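Long-range contacts in GTP-binding protein (Sulfolobus solfataricus P2, PDB 2QTF), which hydrolyses GTP and associates with the 50S ribosomal subunit, and may act in protein synthesis or ribosome biogenesis: residues Ala4-Ser9 against Thr59-Glu64; Leu84-Leu89 against Gly239-Ile244; Met105-Ala110 against Val245-Val250. All coordinates share one frame; numbering follows the deposited sequence.

The three contacts run from the N-terminal domain of HflX to its G domain. Contact 1 lies inside the four-stranded parallel sheet of the N-terminal domain. Contact 2 joins the start of helix 86-97, just beyond edge strand 82-84, to the loop before helix 245-253 of the G domain. Its centre is about 13 Å from that of contact 1, and strand 59-62 links the two. Contact 3 sets helix 101-121 against helix 245-253, with its centre about 11 Å from that of contact 2. Contact 1 closes first along the chain. Contacts 2 and 3 alternate their segments along the chain. Both join the N-terminal and middle parts to the G domain.

Contact 1 of 3, residues Ala4-Ser9 against Thr59-Glu64; sequences AALFVS and TLIIFE
Two inner strands of the parallel sheet of the N-terminal domain, 2-7 and 59-62, pair here residue for residue. A helix-strand-helix path with strand 25-31 lies between them in the chain. Their ladder has four backbone hydrogen bonds, all nearly along the C=O axes. Ala5 uses both its N-H and its carbonyl, giving the first to Thr59 O and taking Ile61 N on the second. Phe7 repeats this with Ile61 O and Phe63 N, and Phe63 N to Phe7 O is the shortest bond at 2.7 Å.

The packing is tight on the face of Ala4, Leu6, Thr59 and Ile61. CG1 of Ile61 stands anti to the carbonyl carbon (chi1 -59°). With chi2 extended, this brings Ile61 CD1 to 3.4 Å from Ala4 CB, closer than usual for two carbons. Val20 of helix 13-22 touches Ile61 on this face. On the other face the Phe7 ring crosses Leu60 obliquely, with Phe7 CE2 3.5 Å from Leu60 CD1. There Ile51 of helix 45-52 touches Ala5, Phe7 and Leu60, and Tyr31 stacks on the Phe7 ring.

Beyond the strands the pair loosens. Phe63 centres an inverse gamma turn, and Val8 CG2 still lies beside Phe63 CB at 3.8 Å. Farther on, partly exposed Ser9 reaches Phe63 through water. One water accepts from Ser9 N at 2.9 Å and donates to Phe63 O at 3.0 Å.

Contact 2 of 3, residues Leu84-Leu89 against Gly239-Ile244; sequences LDKILL and GIPPQI
This is a partly buried interdomain contact, between the first turn of helix 86-97 in the N-terminal part and the loop that leads into helix 245-253 of the G domain. Ile87 is its centre. With CG1 anti to the carbonyl carbon (chi1 -64°) and CG2 anti to the backbone N, CG1 and CD1 meet Pro241 and Gln243, and CG2 meets Ile244. The longer branch slides past the Pro241 ring in the opposite direction, and Ile87 CD1 is 3.9 Å from Pro241 CB. The same CD1 meets the end of the Gln243 side chain at about a right angle. Gln243 bends at chi2 (88°), and its amide NE2 comes to 3.1 Å from Ile87 CD1. That is a close approach of a polar group to a methyl. The other branch crosses Ile244 obliquely, and Ile87 CG2 is 3.9 Å from Ile244 CG2.

Lys86 is partly exposed and reaches past Pro241 to Gly239, which is exposed. Its chain is extended. Lys86 NZ donates to Gly239 O at 3.3 Å, a rather long bond. The donor lies in the carbonyl plane. On the way Lys86 CE passes Pro241 CG at 4.1 Å.

The helix start is fixed from within. Asp85 is the N-cap, and its OD1 accepts from Leu88 N at 3.1 Å in a straight bond. Its OD2 is held by Tyr114 OH and Leu66 N.

Tyr114 of helix 101-121 also touches Ile87 and Gln243. Pro241 and Ile244 continue onto Leu90 in the next turn of helix 86-97. Behind the cap, Leu84 pairs with strand 59-62 as the edge of the parallel sheet.

Contact 3 of 3, residues Met105-Ala110 against Val245-Val250; sequences MQIELA and VDAFFV
Gln106 lies across helix 245-253 and touches it through CB, CG and the amide end. CG is anti to the carbonyl carbon, and the chain bends at chi2 (-78°). Gln106 CB sits against the backbone of Ala247, 3.7 Å from Ala247 CA. Next along the chain, Gln106 CG meets CG2 of Val250 at 3.9 Å, the two side chains crossing at about a right angle. The amide end then turns toward Asp246. Here the side chains cross obliquely, and amide and carboxylate planes stand 72° apart. Gln106 NE2 lies 3.8 Å from Asp246 CB. The polar ends are joined by a water, which accepts from Gln106 NE2 at 2.8 Å and donates to Asp246 OD2 at 2.6 Å. Asp246 is exposed, so the bridge lies toward solvent.

The two helices pack nearly antiparallel, their short axes 8.5 Å apart at an angle of 163°. One belongs to the middle region of HflX and the other to its G domain, so this is helix-helix packing between domains. The CA atoms of Gln106 and Ala247 are 4.9 Å apart. The small side chain of Ala247 is consistent with this close spacing.

Ala247 CB also faces the buried side. Ile107 CG1, anti to its carbonyl carbon, lies 4.0 Å from Ala247 CB. Leu91 and Phe94 of helix 86-97 both touch Ala247, and Phe94 also touches Ile107. Leu160 of helix 145-164 also touches Gln106. Val250 also rests on Glu102 and Ala103, one turn earlier in helix 101-121.

Contact 1 of 3, residues Ala4-Ser9 against Thr59-Glu64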
ATOM      1  N   ALA A   4      11.372  -1.197 -12.613  1.00 26.37           N
ATOM      2  CA  ALA A   4      10.307  -1.988 -13.248  1.00 26.36           C
ATOM      3  C   ALA A   4       9.951  -1.335 -14.579  1.00 26.44           C
ATOM      4  O   ALA A   4       9.990  -0.072 -14.688  1.00 26.49           O
ATOM      5  CB  ALA A   4       9.057  -2.058 -12.357  1.00 21.54           C
ATOM      6  N   ALA A   5       9.573  -2.177 -15.542  1.00 25.53           N
ATOM      7  CA  ALA A   5       8.819  -1.739 -16.722  1.00 25.11           C
ATOM      8  C   ALA A   5       7.314  -1.985 -16.402  1.00 25.34           C
ATOM      9  O   ALA A   5       6.960  -3.133 -16.084  1.00 23.83           O
ATOM     10  CB  ALA A   5       9.229  -2.620 -18.003  1.00 24.80           C
ATOM     11  N   LEU A   6       6.460  -0.947 -16.479  1.00 23.39           N
ATOM     12  CA  LEU A   6       5.028  -1.088 -16.064  1.00 24.13           C
ATOM     13  C   LEU A   6       4.120  -1.012 -17.313  1.00 24.58           C
ATOM     14  O   LEU A   6       4.208  -0.055 -18.064  1.00 26.79           O
ATOM     15  CB  LEU A   6       4.673   0.012 -15.047  1.00 22.76           C
ATOM     16  CG  LEU A   6       3.197   0.171 -14.634  1.00 23.77           C
ATOM     17  CD1 LEU A   6       2.736  -1.095 -13.892  1.00 17.98           C
ATOM     18  CD2 LEU A   6       3.054   1.520 -13.787  1.00 23.77           C
ATOM     19  N   PHE A   7       3.265  -2.006 -17.517  1.00 22.78           N
ATOM     20  CA  PHE A   7       2.153  -1.903 -18.450  1.00 25.18           C
ATOM     21  C   PHE A   7       0.869  -1.657 -17.737  1.00 25.09           C
ATOM     22  O   PHE A   7       0.464  -2.470 -16.855  1.00 26.44           O
ATOM     23  CB  PHE A   7       2.020  -3.228 -19.241  1.00 24.09           C
ATOM     24  CG  PHE A   7       3.162  -3.453 -20.160  1.00 26.64           C
ATOM     25  CD1 PHE A   7       2.995  -3.270 -21.533  1.00 27.97           C
ATOM     26  CD2 PHE A   7       4.447  -3.718 -19.655  1.00 23.89           C
ATOM     27  CE1 PHE A   7       4.076  -3.463 -22.383  1.00 30.72           C
ATOM     28  CE2 PHE A   7       5.546  -3.876 -20.502  1.00 30.38           C
ATOM     29  CZ  PHE A   7       5.339  -3.746 -21.898  1.00 26.58           C
ATOM     30  N   VAL A   8       0.178  -0.580 -18.118  1.00 25.55           N
ATOM     31  CA  VAL A   8      -1.019  -0.132 -17.380  1.00 27.38           C
ATOM     32  C   VAL A   8      -1.906   0.756 -18.288  1.00 27.02           C
ATOM     33  O   VAL A   8      -1.357   1.524 -19.078  1.00 28.23           O
ATOM     34  CB  VAL A   8      -0.586   0.675 -16.059  1.00 26.52           C
ATOM     35  CG1 VAL A   8       0.208   1.921 -16.392  1.00 26.35           C
ATOM     36  CG2 VAL A   8      -1.762   1.046 -15.161  1.00 24.84           C
ATOM     37  N   SER A   9      -3.220   0.709 -18.130  1.00 29.20           N
ATOM     38  CA  SER A   9      -4.126   1.621 -18.900  1.00 31.64           C
ATOM     39  C   SER A   9      -3.966   3.065 -18.375  1.00 33.71           C
ATOM     40  O   SER A   9      -3.516   3.293 -17.202  1.00 29.45           O
ATOM     41  CB  SER A   9      -5.555   1.177 -18.642  1.00 33.20           C
ATOM     42  OG  SER A   9      -5.903   1.538 -17.284  1.00 36.55           O
ATOM     43  N   THR A  59      12.453  -6.077 -13.407  1.00 24.42           N
ATOM     44  CA  THR A  59      11.131  -6.679 -13.209  1.00 24.04           C
ATOM     45  C   THR A  59      10.101  -6.160 -14.206  1.00 21.79           C
ATOM     46  O   THR A  59      10.031  -4.961 -14.481  1.00 22.40           O
ATOM     47  CB  THR A  59      10.592  -6.379 -11.727  1.00 25.01           C
ATOM     48  OG1 THR A  59      11.569  -6.863 -10.779  1.00 27.29           O
ATOM     49  CG2 THR A  59       9.154  -6.949 -11.445  1.00 23.30           C
ATOM     50  N   LEU A  60       9.281  -7.088 -14.699  1.00 20.76           N
ATOM     51  CA  LEU A  60       8.132  -6.695 -15.550  1.00 21.63           C
ATOM     52  C   LEU A  60       6.859  -6.652 -14.696  1.00 20.87           C
ATOM     53  O   LEU A  60       6.591  -7.580 -13.995  1.00 21.24           O
ATOM     54  CB  LEU A  60       7.949  -7.737 -16.650  1.00 21.32           C
ATOM     55  CG  LEU A  60       6.731  -7.616 -17.547  1.00 22.17           C
ATOM     56  CD1 LEU A  60       6.651  -6.224 -18.182  1.00 27.69           C
ATOM     57  CD2 LEU A  60       6.767  -8.798 -18.621  1.00 24.19           C
ATOM     58  N   ILE A  61       6.123  -5.541 -14.725  1.00 22.26           N
ATOM     59  CA  ILE A  61       4.894  -5.478 -13.972  1.00 22.58           C
ATOM     60  C   ILE A  61       3.737  -5.167 -14.919  1.00 21.31           C
ATOM     61  O   ILE A  61       3.802  -4.185 -15.653  1.00 21.20           O
ATOM     62  CB  ILE A  61       4.976  -4.392 -12.808  1.00 22.20           C
ATOM     63  CG1 ILE A  61       6.149  -4.763 -11.863  1.00 21.24           C
ATOM     64  CG2 ILE A  61       3.622  -4.344 -12.008  1.00 21.96           C
ATOM     65  CD1 ILE A  61       6.457  -3.644 -10.833  1.00 22.81           C
ATOM     66  N   ILE A  62       2.720  -6.019 -14.898  1.00 20.01           N
ATOM     67  CA  ILE A  62       1.550  -5.832 -15.762  1.00 22.05           C
ATOM     68  C   ILE A  62       0.352  -5.553 -14.870  1.00 22.72           C
ATOM     69  O   ILE A  62      -0.017  -6.354 -14.023  1.00 22.48           O
ATOM     70  CB  ILE A  62       1.383  -7.041 -16.688  1.00 23.26           C
ATOM     71  CG1 ILE A  62       2.620  -7.128 -17.691  1.00 22.59           C
ATOM     72  CG2 ILE A  62       0.061  -6.891 -17.449  1.00 24.53           C
ATOM     73  CD1 ILE A  62       2.748  -8.515 -18.301  1.00 23.85           C
ATOM     74  N   PHE A  63      -0.221  -4.366 -14.990  1.00 23.32           N
ATOM     75  CA  PHE A  63      -1.319  -4.051 -14.128  1.00 22.63           C
ATOM     76  C   PHE A  63      -2.629  -4.614 -14.656  1.00 24.44           C
ATOM     77  O   PHE A  63      -3.467  -3.845 -15.045  1.00 25.83           O
ATOM     78  CB  PHE A  63      -1.376  -2.533 -13.855  1.00 23.08           C
ATOM     79  CG  PHE A  63      -2.095  -2.187 -12.571  1.00 24.64           C
ATOM     80  CD1 PHE A  63      -1.538  -2.482 -11.315  1.00 26.72           C
ATOM     81  CD2 PHE A  63      -3.384  -1.625 -12.618  1.00 24.87           C
ATOM     82  CE1 PHE A  63      -2.266  -2.150 -10.126  1.00 24.83           C
ATOM     83  CE2 PHE A  63      -4.095  -1.270 -11.460  1.00 27.70           C
ATOM     84  CZ  PHE A  63      -3.549  -1.522 -10.219  1.00 23.31           C
ATOM     85  N   GLU A  64      -2.798  -5.935 -14.606  1.00 24.56           N
ATOM     86  CA  GLU A  64      -3.986  -6.655 -15.053  1.00 28.38           C
ATOM     87  C   GLU A  64      -3.874  -7.981 -14.350  1.00 28.50           C
ATOM     88  O   GLU A  64      -2.807  -8.306 -13.821  1.00 29.00           O
ATOM     89  CB  GLU A  64      -3.875  -6.961 -16.570  1.00 28.10           C
ATOM     90  CG  GLU A  64      -4.998  -6.385 -17.445  1.00 37.60           C
ATOM     91  CD  GLU A  64      -6.423  -6.699 -16.975  1.00 40.52           C
ATOM     92  OE1 GLU A  64      -7.339  -5.971 -17.444  1.00 46.64           O
ATOM     93  OE2 GLU A  64      -6.648  -7.635 -16.148  1.00 39.37           O
TER
HETATM   94  O   HOH W   1      -4.283  -1.294 -16.381  1.00 27.05           O

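Contact 2 of 3, residues Leu84-Leu89 against Gly239-Ile244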
ATOM      1  N   LEU A  84       5.308  -9.584 -12.289  1.00 22.26           N
ATOM      2  CA  LEU A  84       4.235  -9.460 -11.288  1.00 21.21           C
ATOM      3  C   LEU A  84       3.051  -9.044 -12.122  1.00 21.41           C
ATOM      4  O   LEU A  84       3.159  -8.071 -12.850  1.00 22.28           O
ATOM      5  CB  LEU A  84       4.550  -8.309 -10.321  1.00 20.42           C
ATOM      6  CG  LEU A  84       5.838  -8.569  -9.475  1.00 21.87           C
ATOM      7  CD1 LEU A  84       6.136  -7.255  -8.566  1.00 22.76           C
ATOM      8  CD2 LEU A  84       5.660  -9.877  -8.655  1.00 22.32           C
ATOM      9  N   ASP A  85       1.892  -9.686 -11.915  1.00 19.98           N
ATOM     10  CA  ASP A  85       0.658  -9.088 -12.408  1.00 18.90           C
ATOM     11  C   ASP A  85       0.015  -8.295 -11.233  1.00 22.25           C
ATOM     12  O   ASP A  85       0.653  -8.046 -10.181  1.00 17.84           O
ATOM     13  CB  ASP A  85      -0.280 -10.147 -13.045  1.00 19.12           C
ATOM     14  CG  ASP A  85      -0.993 -11.039 -12.024  1.00 23.33           C
ATOM     15  OD1 ASP A  85      -0.558 -11.041 -10.829  1.00 21.55           O
ATOM     16  OD2 ASP A  85      -1.937 -11.763 -12.442  1.00 20.35           O
ATOM     17  N   LYS A  86      -1.255  -7.906 -11.384  1.00 19.06           N
ATOM     18  CA  LYS A  86      -1.811  -6.995 -10.374  1.00 21.31           C
ATOM     19  C   LYS A  86      -1.970  -7.678  -9.006  1.00 17.94           C
ATOM     20  O   LYS A  86      -1.728  -7.039  -7.975  1.00 17.84           O
ATOM     21  CB  LYS A  86      -3.240  -6.555 -10.765  1.00 21.80           C
ATOM     22  CG  LYS A  86      -3.859  -5.646  -9.676  1.00 25.03           C
ATOM     23  CD  LYS A  86      -5.238  -5.141 -10.241  1.00 31.65           C
ATOM     24  CE  LYS A  86      -6.005  -4.397  -9.150  1.00 40.71           C
ATOM     25  NZ  LYS A  86      -7.568  -4.427  -9.343  1.00 39.83           N
ATOM     26  N   ILE A  87      -2.316  -8.943  -9.033  1.00 17.65           N
ATOM     27  CA  ILE A  87      -2.424  -9.758  -7.805  1.00 19.86           C
ATOM     28  C   ILE A  87      -1.066  -9.917  -7.123  1.00 19.33           C
ATOM     29  O   ILE A  87      -0.972  -9.680  -5.963  1.00 17.20           O
ATOM     30  CB  ILE A  87      -3.155 -11.104  -8.043  1.00 20.15           C
ATOM     31  CG1 ILE A  87      -4.609 -10.753  -8.446  1.00 24.24           C
ATOM     32  CG2 ILE A  87      -2.999 -12.076  -6.877  1.00 19.08           C
ATOM     33  CD1 ILE A  87      -5.562 -11.697  -8.152  1.00 36.14           C
ATOM     34  N   LEU A  88      -0.074 -10.384  -7.842  1.00 17.38           N
ATOM     35  CA  LEU A  88       1.247 -10.595  -7.252  1.00 16.58           C
ATOM     36  C   LEU A  88       1.868  -9.248  -6.813  1.00 17.36           C
ATOM     37  O   LEU A  88       2.579  -9.206  -5.797  1.00 15.55           O
ATOM     38  CB  LEU A  88       2.148 -11.334  -8.265  1.00 16.49           C
ATOM     39  CG  LEU A  88       1.805 -12.831  -8.540  1.00 16.93           C
ATOM     40  CD1 LEU A  88       2.926 -13.429  -9.459  1.00 22.66           C
ATOM     41  CD2 LEU A  88       1.634 -13.600  -7.243  1.00 17.95           C
ATOM     42  N   LEU A  89       1.590  -8.158  -7.511  1.00 15.89           N
ATOM     43  CA  LEU A  89       2.093  -6.853  -7.092  1.00 16.64           C
ATOM     44  C   LEU A  89       1.512  -6.475  -5.735  1.00 17.14           C
ATOM     45  O   LEU A  89       2.202  -5.949  -4.828  1.00 14.93           O
ATOM     46  CB  LEU A  89       1.790  -5.746  -8.175  1.00 17.74           C
ATOM     47  CG  LEU A  89       2.046  -4.257  -7.736  1.00 15.34           C
ATOM     48  CD1 LEU A  89       3.518  -4.020  -7.605  1.00 17.42           C
ATOM     49  CD2 LEU A  89       1.422  -3.122  -8.665  1.00 21.11           C
ATOM     50  N   GLY A 239     -10.318  -1.206  -4.910  1.00 28.53           N
ATOM     51  CA  GLY A 239     -10.417  -2.307  -5.924  1.00 28.98           C
ATOM     52  C   GLY A 239      -9.623  -3.556  -5.547  1.00 28.64           C
ATOM     53  O   GLY A 239      -8.971  -4.169  -6.414  1.00 32.23           O
ATOM     54  N   ILE A 240      -9.665  -3.986  -4.295  1.00 26.93           N
ATOM     55  CA  ILE A 240      -8.767  -5.145  -3.957  1.00 28.42           C
ATOM     56  C   ILE A 240      -9.382  -6.431  -4.590  1.00 29.00           C
ATOM     57  O   ILE A 240     -10.564  -6.702  -4.363  1.00 27.36           O
ATOM     58  CB  ILE A 240      -8.705  -5.312  -2.494  1.00 30.03           C
ATOM     59  CG1 ILE A 240      -8.070  -4.021  -1.929  1.00 32.04           C
ATOM     60  CG2 ILE A 240      -7.740  -6.517  -2.084  1.00 30.20           C
ATOM     61  CD1 ILE A 240      -8.217  -3.912  -0.401  1.00 39.83           C
ATOM     62  N   PRO A 241      -8.617  -7.136  -5.422  1.00 28.79           N
ATOM     63  CA  PRO A 241      -9.094  -8.406  -5.934  1.00 27.46           C
ATOM     64  C   PRO A 241      -9.513  -9.331  -4.812  1.00 25.88           C
ATOM     65  O   PRO A 241      -8.822  -9.464  -3.812  1.00 23.90           O
ATOM     66  CB  PRO A 241      -7.841  -9.010  -6.570  1.00 28.74           C
ATOM     67  CG  PRO A 241      -6.977  -7.797  -6.986  1.00 31.42           C
ATOM     68  CD  PRO A 241      -7.237  -6.817  -5.881  1.00 28.49           C
ATOM     69  N   PRO A 242     -10.658 -10.041  -4.989  1.00 25.95           N
ATOM     70  CA  PRO A 242     -11.233 -10.878  -3.923  1.00 24.49           C
ATOM     71  C   PRO A 242     -10.307 -11.909  -3.378  1.00 21.70           C
ATOM     72  O   PRO A 242     -10.406 -12.245  -2.245  1.00 22.62           O
ATOM     73  CB  PRO A 242     -12.437 -11.603  -4.645  1.00 24.26           C
ATOM     74  CG  PRO A 242     -12.151 -11.471  -6.075  1.00 26.68           C
ATOM     75  CD  PRO A 242     -11.413 -10.125  -6.259  1.00 26.39           C
ATOM     76  N   GLN A 243      -9.439 -12.485  -4.207  1.00 22.33           N
ATOM     77  CA  GLN A 243      -8.459 -13.546  -3.804  1.00 24.50           C
ATOM     78  C   GLN A 243      -7.549 -13.072  -2.666  1.00 21.32           C
ATOM     79  O   GLN A 243      -6.992 -13.939  -1.949  1.00 22.67           O
ATOM     80  CB  GLN A 243      -7.369 -13.841  -4.948  1.00 22.84           C
ATOM     81  CG  GLN A 243      -7.814 -14.436  -6.234  1.00 32.71           C
ATOM     82  CD  GLN A 243      -8.263 -13.414  -7.289  1.00 40.13           C
ATOM     83  OE1 GLN A 243      -8.966 -12.384  -7.010  1.00 30.38           O
ATOM     84  NE2 GLN A 243      -7.919 -13.721  -8.535  1.00 37.88           N
ATOM     85  N   ILE A 244      -7.301 -11.756  -2.589  1.00 20.90           N
ATOM     86  CA  ILE A 244      -6.272 -11.265  -1.619  1.00 21.98           C
ATOM     87  C   ILE A 244      -6.870 -10.407  -0.514  1.00 21.91           C
ATOM     88  O   ILE A 244      -6.174  -9.738   0.202  1.00 21.10           O
ATOM     89  CB  ILE A 244      -5.038 -10.550  -2.315  1.00 19.34           C
ATOM     90  CG1 ILE A 244      -5.459  -9.286  -3.069  1.00 24.75           C
ATOM     91  CG2 ILE A 244      -4.442 -11.564  -3.318  1.00 22.07           C
ATOM     92  CD1 ILE A 244      -4.287  -8.504  -3.729  1.00 22.05           C
TER

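Contact 3 of 3, residues Met105-Ala110 against Val245-Val250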
ATOM      1  N   MET A 105       1.509 -15.527   6.930  1.00 22.11           N
ATOM      2  CA  MET A 105       0.852 -16.735   6.550  1.00 23.82           C
ATOM      3  C   MET A 105      -0.268 -16.486   5.536  1.00 19.91           C
ATOM      4  O   MET A 105      -0.440 -17.301   4.605  1.00 20.35           O
ATOM      5  CB  MET A 105       0.295 -17.388   7.844  1.00 23.36           C
ATOM      6  CG  MET A 105       1.465 -18.077   8.704  1.00 27.32           C
ATOM      7  SD  MET A 105       0.627 -18.549  10.291  1.00 35.31           S
ATOM      8  CE  MET A 105      -0.121 -19.962   9.554  1.00 33.44           C
ATOM      9  N   GLN A 106      -1.083 -15.424   5.732  1.00 19.53           N
ATOM     10  CA  GLN A 106      -2.187 -15.212   4.751  1.00 20.93           C
ATOM     11  C   GLN A 106      -1.583 -14.847   3.392  1.00 20.42           C
ATOM     12  O   GLN A 106      -2.161 -15.142   2.339  1.00 19.43           O
ATOM     13  CB  GLN A 106      -3.071 -14.026   5.124  1.00 19.40           C
ATOM     14  CG  GLN A 106      -3.981 -14.337   6.329  1.00 23.98           C
ATOM     15  CD  GLN A 106      -5.215 -15.195   5.979  1.00 24.68           C
ATOM     16  OE1 GLN A 106      -6.025 -15.486   6.865  1.00 32.67           O
ATOM     17  NE2 GLN A 106      -5.331 -15.638   4.767  1.00 17.65           N
ATOM     18  N   ILE A 107      -0.477 -14.085   3.417  1.00 18.16           N
ATOM     19  CA  ILE A 107       0.165 -13.682   2.132  1.00 16.04           C
ATOM     20  C   ILE A 107       0.743 -14.924   1.441  1.00 15.67           C
ATOM     21  O   ILE A 107       0.579 -15.143   0.268  1.00 16.45           O
ATOM     22  CB  ILE A 107       1.318 -12.598   2.415  1.00 16.47           C
ATOM     23  CG1 ILE A 107       0.620 -11.279   2.870  1.00 15.02           C
ATOM     24  CG2 ILE A 107       2.237 -12.409   1.056  1.00 14.79           C
ATOM     25  CD1 ILE A 107       1.474 -10.329   3.717  1.00 18.69           C
ATOM     26  N   GLU A 108       1.412 -15.780   2.186  1.00 17.81           N
ATOM     27  CA  GLU A 108       2.006 -16.924   1.559  1.00 18.15           C
ATOM     28  C   GLU A 108       0.874 -17.875   1.018  1.00 19.83           C
ATOM     29  O   GLU A 108       1.007 -18.480  -0.067  1.00 21.01           O
ATOM     30  CB  GLU A 108       2.804 -17.749   2.583  1.00 19.90           C
ATOM     31  CG  GLU A 108       3.414 -18.942   1.698  1.00 26.61           C
ATOM     32  CD  GLU A 108       4.276 -19.869   2.413  1.00 38.49           C
ATOM     33  OE1 GLU A 108       4.883 -20.709   1.672  1.00 33.41           O
ATOM     34  OE2 GLU A 108       4.337 -19.755   3.690  1.00 36.51           O
ATOM     35  N   LEU A 109      -0.175 -18.016   1.810  1.00 21.26           N
ATOM     36  CA  LEU A 109      -1.406 -18.808   1.413  1.00 20.97           C
ATOM     37  C   LEU A 109      -1.965 -18.271   0.074  1.00 19.35           C
ATOM     38  O   LEU A 109      -2.183 -19.021  -0.875  1.00 18.69           O
ATOM     39  CB  LEU A 109      -2.477 -18.688   2.536  1.00 19.59           C
ATOM     40  CG  LEU A 109      -3.799 -19.470   2.158  1.00 23.19           C
ATOM     41  CD1 LEU A 109      -3.511 -21.021   1.898  1.00 22.74           C
ATOM     42  CD2 LEU A 109      -4.816 -19.266   3.285  1.00 21.61           C
ATOM     43  N   ALA A 110      -2.149 -16.957  -0.029  1.00 17.69           N
ATOM     44  CA  ALA A 110      -2.635 -16.358  -1.284  1.00 16.91           C
ATOM     45  C   ALA A 110      -1.676 -16.563  -2.461  1.00 17.51           C
ATOM     46  O   ALA A 110      -2.105 -16.780  -3.626  1.00 16.92           O
ATOM     47  CB  ALA A 110      -2.965 -14.859  -1.089  1.00 17.27           C
ATOM     48  N   VAL A 245      -8.205 -10.427  -0.415  1.00 22.14           N
ATOM     49  CA  VAL A 245      -8.868  -9.541   0.574  1.00 20.92           C
ATOM     50  C   VAL A 245      -8.495  -9.988   1.932  1.00 20.19           C
ATOM     51  O   VAL A 245      -8.241  -9.133   2.761  1.00 21.11           O
ATOM     52  CB  VAL A 245     -10.413  -9.576   0.380  1.00 22.66           C
ATOM     53  CG1 VAL A 245     -11.149  -9.128   1.697  1.00 25.30           C
ATOM     54  CG2 VAL A 245     -10.793  -8.688  -0.736  1.00 22.10           C
ATOM     55  N   ASP A 246      -8.382 -11.286   2.238  1.00 20.08           N
ATOM     56  CA  ASP A 246      -7.972 -11.588   3.589  1.00 22.10           C
ATOM     57  C   ASP A 246      -6.514 -11.219   3.914  1.00 23.63           C
ATOM     58  O   ASP A 246      -6.232 -10.792   5.034  1.00 23.31           O
ATOM     59  CB  ASP A 246      -7.991 -13.062   3.964  1.00 24.32           C
ATOM     60  CG  ASP A 246      -9.451 -13.633   4.118  1.00 31.47           C
ATOM     61  OD1 ASP A 246     -10.425 -12.879   4.245  1.00 34.65           O
ATOM     62  OD2 ASP A 246      -9.517 -14.846   4.089  1.00 31.38           O
ATOM     63  N   ALA A 247      -5.595 -11.495   2.977  1.00 20.28           N
ATOM     64  CA  ALA A 247      -4.244 -11.038   3.223  1.00 20.82           C
ATOM     65  C   ALA A 247      -4.218  -9.525   3.465  1.00 19.30           C
ATOM     66  O   ALA A 247      -3.408  -9.052   4.292  1.00 19.33           O
ATOM     67  CB  ALA A 247      -3.344 -11.412   2.057  1.00 18.41           C
ATOM     68  N   PHE A 248      -5.029  -8.761   2.712  1.00 19.85           N
ATOM     69  CA  PHE A 248      -5.031  -7.278   2.858  1.00 18.97           C
ATOM     70  C   PHE A 248      -5.482  -6.897   4.248  1.00 20.62           C
ATOM     71  O   PHE A 248      -4.790  -6.181   5.005  1.00 18.36           O
ATOM     72  CB  PHE A 248      -5.983  -6.596   1.797  1.00 19.51           C
ATOM     73  CG  PHE A 248      -6.203  -5.168   2.079  1.00 22.33           C
ATOM     74  CD1 PHE A 248      -5.139  -4.238   2.042  1.00 19.17           C
ATOM     75  CD2 PHE A 248      -7.514  -4.720   2.460  1.00 28.13           C
ATOM     76  CE1 PHE A 248      -5.336  -2.861   2.398  1.00 27.98           C
ATOM     77  CE2 PHE A 248      -7.727  -3.369   2.800  1.00 27.93           C
ATOM     78  CZ  PHE A 248      -6.635  -2.428   2.719  1.00 26.55           C
ATOM     79  N   PHE A 249      -6.686  -7.363   4.611  1.00 19.60           N
ATOM     80  CA  PHE A 249      -7.206  -7.001   5.935  1.00 19.99           C
ATOM     81  C   PHE A 249      -6.350  -7.420   7.104  1.00 20.06           C
ATOM     82  O   PHE A 249      -6.170  -6.693   8.099  1.00 22.43           O
ATOM     83  CB  PHE A 249      -8.676  -7.454   6.096  1.00 19.96           C
ATOM     84  CG  PHE A 249      -9.589  -6.533   5.453  1.00 22.34           C
ATOM     85  CD1 PHE A 249      -9.723  -5.237   5.952  1.00 25.95           C
ATOM     86  CD2 PHE A 249     -10.259  -6.885   4.263  1.00 25.47           C
ATOM     87  CE1 PHE A 249     -10.535  -4.286   5.325  1.00 25.94           C
ATOM     88  CE2 PHE A 249     -11.084  -5.950   3.621  1.00 30.25           C
ATOM     89  CZ  PHE A 249     -11.241  -4.635   4.159  1.00 29.86           C
ATOM     90  N   VAL A 250      -5.810  -8.579   7.039  1.00 20.20           N
ATOM     91  CA  VAL A 250      -4.959  -9.013   8.144  1.00 20.29           C
ATOM     92  C   VAL A 250      -3.689  -8.173   8.257  1.00 21.11           C
ATOM     93  O   VAL A 250      -3.212  -7.809   9.337  1.00 21.16           O
ATOM     94  CB  VAL A 250      -4.600 -10.526   7.983  1.00 20.26           C
ATOM     95  CG1 VAL A 250      -3.759 -10.975   9.119  1.00 21.13           C
ATOM     96  CG2 VAL A 250      -5.878 -11.417   8.042  1.00 27.20           C
TER
HETATM   97  O   HOH W   2      -7.778 -16.712   3.889  1.00 34.50           O